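PDB 2YVT: metallophosphoesterase TT1561-like domain-containing protein from Aquifex aeolicus, which is of unknown function but belongs to the calcineurin-like metallophosphoesterases, and so probably hydrolyses phosphate esters with the help of bound metal ions. Local coordinates for residues A[214-225]-A[247-256]. Sequence-based numbering, arbitrary orientation.
Sequences EVAIVGHVGKGH and LDLTQHKIKL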
loop_
_atom_site.group_PDB
_atom_site.type_symbol
_atom_site.label_atom_id
_atom_site.label_comp_id
_atom_site.label_asym_id
_atom_site.label_seq_id
_atom_site.Cartn_x
_atom_site.Cartn_y
_atom_site.Cartn_z
ATOM N N GLU A 214 -13.247 -9.988 0.655
ATOM C CA GLU A 214 -14.115 -9.477 1.722
ATOM C C GLU A 214 -13.840 -8.001 1.992
ATOM O O GLU A 214 -14.762 -7.204 2.162
ATOM C CB GLU A 214 -13.893 -10.266 3.001
ATOM C CG GLU A 214 -14.938 -9.996 4.068
ATOM C CD GLU A 214 -14.718 -10.829 5.307
ATOM O OE1 GLU A 214 -14.338 -12.006 5.170
ATOM O OE2 GLU A 214 -14.914 -10.305 6.417
ATOM N N VAL A 215 -12.556 -7.656 2.033
ATOM C CA VAL A 215 -12.112 -6.305 2.368
ATOM C C VAL A 215 -10.968 -5.929 1.433
ATOM O O VAL A 215 -10.133 -6.771 1.072
ATOM C CB VAL A 215 -11.623 -6.216 3.840
ATOM C CG1 VAL A 215 -11.093 -4.817 4.179
ATOM C CG2 VAL A 215 -12.733 -6.619 4.812
ATOM N N ALA A 216 -10.955 -4.671 1.016
ATOM C CA ALA A 216 -9.814 -4.120 0.300
ATOM C C ALA A 216 -9.341 -2.862 1.018
ATOM O O ALA A 216 -10.138 -1.971 1.302
ATOM C CB ALA A 216 -10.173 -3.820 -1.156
ATOM N N ILE A 217 -8.050 -2.813 1.329
ATOM C CA ILE A 217 -7.440 -1.635 1.950
ATOM C C ILE A 217 -6.610 -0.951 0.869
ATOM O O ILE A 217 -5.811 -1.595 0.205
ATOM C CB ILE A 217 -6.563 -2.025 3.162
ATOM C CG1 ILE A 217 -7.417 -2.718 4.237
ATOM C CG2 ILE A 217 -5.845 -0.791 3.717
ATOM C CD1 ILE A 217 -6.621 -3.426 5.326
ATOM N N VAL A 218 -6.830 0.345 0.665
ATOM C CA VAL A 218 -6.279 1.031 -0.509
ATOM C C VAL A 218 -5.634 2.371 -0.152
ATOM O O VAL A 218 -5.896 2.920 0.920
ATOM C CB VAL A 218 -7.352 1.202 -1.633
ATOM C CG1 VAL A 218 -7.834 -0.185 -2.156
ATOM C CG2 VAL A 218 -8.530 2.036 -1.135
ATOM N N GLY A 219 -4.805 2.895 -1.056
ATOM C CA GLY A 219 -4.009 4.094 -0.778
ATOM C C GLY A 219 -4.136 5.213 -1.804
ATOM O O GLY A 219 -5.242 5.630 -2.156
ATOM N N HIS A 220 -2.992 5.699 -2.287
ATOM C CA HIS A 220 -2.950 6.793 -3.266
ATOM C C HIS A 220 -3.842 7.948 -2.779
ATOM O O HIS A 220 -3.742 8.344 -1.612
ATOM C CB HIS A 220 -3.302 6.272 -4.677
ATOM C CG HIS A 220 -2.951 7.206 -5.797
ATOM N ND1 HIS A 220 -2.004 8.204 -5.693
ATOM C CD2 HIS A 220 -3.414 7.261 -7.068
ATOM C CE1 HIS A 220 -1.909 8.840 -6.850
ATOM N NE2 HIS A 220 -2.749 8.280 -7.703
ATOM N N VAL A 221 -4.724 8.456 -3.638
ATOM C CA VAL A 221 -5.625 9.542 -3.267
ATOM C C VAL A 221 -6.990 8.990 -2.874
ATOM O O VAL A 221 -7.556 8.144 -3.580
ATOM C CB VAL A 221 -5.773 10.555 -4.436
ATOM C CG1 VAL A 221 -6.933 11.529 -4.183
ATOM C CG2 VAL A 221 -4.467 11.299 -4.641
ATOM N N GLY A 222 -7.506 9.458 -1.740
ATOM C CA GLY A 222 -8.850 9.098 -1.299
ATOM C C GLY A 222 -8.959 8.943 0.205
ATOM O O GLY A 222 -7.949 8.890 0.920
ATOM N N LYS A 223 -10.198 8.870 0.683
ATOM C CA LYS A 223 -10.484 8.671 2.103
ATOM C C LYS A 223 -11.928 8.259 2.250
ATOM O O LYS A 223 -12.830 8.955 1.778
ATOM C CB LYS A 223 -10.247 9.946 2.924
ATOM C CG LYS A 223 -10.576 9.769 4.417
ATOM C CD LYS A 223 -10.309 11.036 5.214
ATOM C CE LYS A 223 -11.204 12.184 4.770
ATOM N NZ LYS A 223 -12.629 12.007 5.178
ATOM N N GLY A 224 -12.151 7.141 2.925
ATOM C CA GLY A 224 -13.513 6.708 3.191
ATOM C C GLY A 224 -13.635 5.213 3.227
ATOM O O GLY A 224 -12.641 4.490 3.162
ATOM N N HIS A 225 -14.873 4.756 3.345
ATOM C CA HIS A 225 -15.169 3.341 3.217
ATOM C C HIS A 225 -16.508 3.199 2.520
ATOM O O HIS A 225 -17.435 3.997 2.738
ATOM C CB HIS A 225 -15.137 2.628 4.574
ATOM C CG HIS A 225 -16.230 3.043 5.504
ATOM N ND1 HIS A 225 -16.160 4.181 6.276
ATOM C CD2 HIS A 225 -17.431 2.477 5.775
ATOM C CE1 HIS A 225 -17.266 4.297 6.990
ATOM N NE2 HIS A 225 -18.056 3.278 6.699
ATOM N N LEU A 247 -9.977 -1.239 11.778
ATOM C CA LEU A 247 -10.944 -2.220 11.305
ATOM C C LEU A 247 -11.043 -3.358 12.312
ATOM O O LEU A 247 -10.035 -3.813 12.838
ATOM C CB LEU A 247 -10.528 -2.787 9.937
ATOM C CG LEU A 247 -10.264 -1.918 8.695
ATOM C CD1 LEU A 247 -8.955 -1.136 8.763
ATOM C CD2 LEU A 247 -10.256 -2.801 7.461
ATOM N N ASP A 248 -12.264 -3.799 12.589
ATOM C CA ASP A 248 -12.475 -5.044 13.296
ATOM C C ASP A 248 -13.104 -6.022 12.304
ATOM O O ASP A 248 -14.267 -5.878 11.932
ATOM C CB ASP A 248 -13.383 -4.835 14.515
ATOM C CG ASP A 248 -13.514 -6.085 15.365
ATOM O OD1 ASP A 248 -13.404 -7.194 14.806
ATOM O OD2 ASP A 248 -13.714 -5.961 16.600
ATOM N N LEU A 249 -12.318 -6.999 11.862
ATOM C CA LEU A 249 -12.764 -7.938 10.834
ATOM C C LEU A 249 -13.769 -8.949 11.360
ATOM O O LEU A 249 -14.490 -9.571 10.577
ATOM C CB LEU A 249 -11.574 -8.668 10.210
ATOM C CG LEU A 249 -10.482 -7.791 9.582
ATOM C CD1 LEU A 249 -9.447 -8.672 8.900
ATOM C CD2 LEU A 249 -11.069 -6.783 8.608
ATOM N N THR A 250 -13.812 -9.120 12.679
ATOM C CA THR A 250 -14.735 -10.084 13.274
ATOM C C THR A 250 -16.164 -9.561 13.237
ATOM O O THR A 250 -17.086 -10.278 12.831
ATOM C CB THR A 250 -14.319 -10.447 14.705
ATOM O OG1 THR A 250 -12.999 -11.006 14.670
ATOM C CG2 THR A 250 -15.282 -11.478 15.312
ATOM N N GLN A 251 -16.335 -8.304 13.633
ATOM C CA GLN A 251 -17.656 -7.691 13.663
ATOM C C GLN A 251 -17.906 -6.704 12.533
ATOM O O GLN A 251 -18.964 -6.080 12.485
ATOM C CB GLN A 251 -17.905 -7.031 15.017
ATOM C CG GLN A 251 -18.121 -8.038 16.132
ATOM C CD GLN A 251 -18.873 -7.451 17.296
ATOM O OE1 GLN A 251 -18.296 -6.748 18.130
ATOM N NE2 GLN A 251 -20.176 -7.738 17.368
ATOM N N HIS A 252 -16.947 -6.583 11.616
ATOM C CA HIS A 252 -17.037 -5.638 10.495
ATOM C C HIS A 252 -17.294 -4.198 10.957
ATOM O O HIS A 252 -18.128 -3.485 10.391
ATOM C CB HIS A 252 -18.062 -6.098 9.450
ATOM C CG HIS A 252 -17.517 -7.097 8.480
ATOM N ND1 HIS A 252 -17.289 -8.413 8.820
ATOM C CD2 HIS A 252 -17.142 -6.973 7.185
ATOM C CE1 HIS A 252 -16.805 -9.058 7.774
ATOM N NE2 HIS A 252 -16.697 -8.205 6.771
ATOM N N LYS A 253 -16.569 -3.789 11.994
ATOM C CA LYS A 253 -16.580 -2.406 12.449
ATOM C C LYS A 253 -15.465 -1.666 11.707
ATOM O O LYS A 253 -14.324 -2.118 11.703
ATOM C CB LYS A 253 -16.356 -2.337 13.964
ATOM C CG LYS A 253 -17.455 -2.995 14.806
ATOM C CD LYS A 253 -17.235 -2.732 16.287
ATOM C CE LYS A 253 -18.254 -3.466 17.141
ATOM N NZ LYS A 253 -18.014 -3.255 18.597
ATOM N N ILE A 254 -15.803 -0.555 11.057
ATOM C CA ILE A 254 -14.811 0.254 10.349
ATOM C C ILE A 254 -14.862 1.684 10.871
ATOM O O ILE A 254 -15.929 2.303 10.889
ATOM C CB ILE A 254 -15.039 0.288 8.807
ATOM C CG1 ILE A 254 -15.417 -1.096 8.238
ATOM C CG2 ILE A 254 -13.828 0.919 8.101
ATOM C CD1 ILE A 254 -14.326 -2.169 8.308
ATOM N N LYS A 255 -13.711 2.192 11.306
ATOM C CA LYS A 255 -13.613 3.558 11.812
ATOM C C LYS A 255 -12.489 4.297 11.102
ATOM O O LYS A 255 -11.369 3.798 11.010
ATOM C CB LYS A 255 -13.357 3.567 13.324
ATOM C CG LYS A 255 -14.453 2.922 14.174
ATOM C CD LYS A 255 -14.025 2.829 15.634
ATOM C CE LYS A 255 -15.153 2.337 16.539
ATOM N NZ LYS A 255 -16.246 3.341 16.682
ATOM N N LEU A 256 -12.798 5.476 10.579
ATOM C CA LEU A 256 -11.763 6.358 10.052
ATOM C C LEU A 256 -11.483 7.409 11.104
ATOM O O LEU A 256 -12.368 8.185 11.468
ATOM C CB LEU A 256 -12.194 6.983 8.731
ATOM C CG LEU A 256 -11.873 6.167 7.469
ATOM C CD1 LEU A 256 -12.260 4.692 7.579
ATOM C CD2 LEU A 256 -12.572 6.814 6.315
#
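Leu256 packs against Gly224 and His225 where the two beta sheets of a calcineurin-like metallophosphoesterase sandwich face each other. The hairpin of strands 243-248 and 253-258, at one margin of its sheet, lies against strands 215-218 and 224-228 of the other sheet. The two methyls of Leu256 divide the work. CD2 presses on the bare backbone of Gly224, only 3.3 Å from its CA; CD1 approaches the His225 ring obliquely, 4.1 Å from ND1. With chi1 at 67°, CG of His225 stands between the backbone N and the carbonyl carbon, and Ile254 CG2 lies over one face of the ring, 4.1 Å from CG.

Deeper between the sheets the contact is wholly aliphatic. Val215 splits its branches: CG1 meets Leu247 CD2 tip to tip at 3.9 Å, whereas CG2 comes across Leu249 CD2. Ile217 CD1 reaches the same Leu247 CD2 at 4.3 Å. Leu247 and Leu249 also rest on Val8 of strand 7-12, and Ile217 on Ala10.

At the other end, the extended Glu214 side chain, its CG anti to the backbone N (chi1 -168°), brings its carboxylate to the edge of the His252 ring, the two planes only 16° apart. The close approach of OE2 to this ring is not a hydrogen bond; the firm partner of OE2 is Arg175, in a salt bridge, and the same guanidinium also donates to Leu249 O. Replacing Glu214 by alanine would probably leave the Arg175 guanidinium without its carboxylate mate and open a gap beside the His252 ring. The hairpin turn carrying His252 contains a G1 beta bulge and an Asx turn, in which Asp248 OD1 accepts from Thr250 N at 2.9 Å.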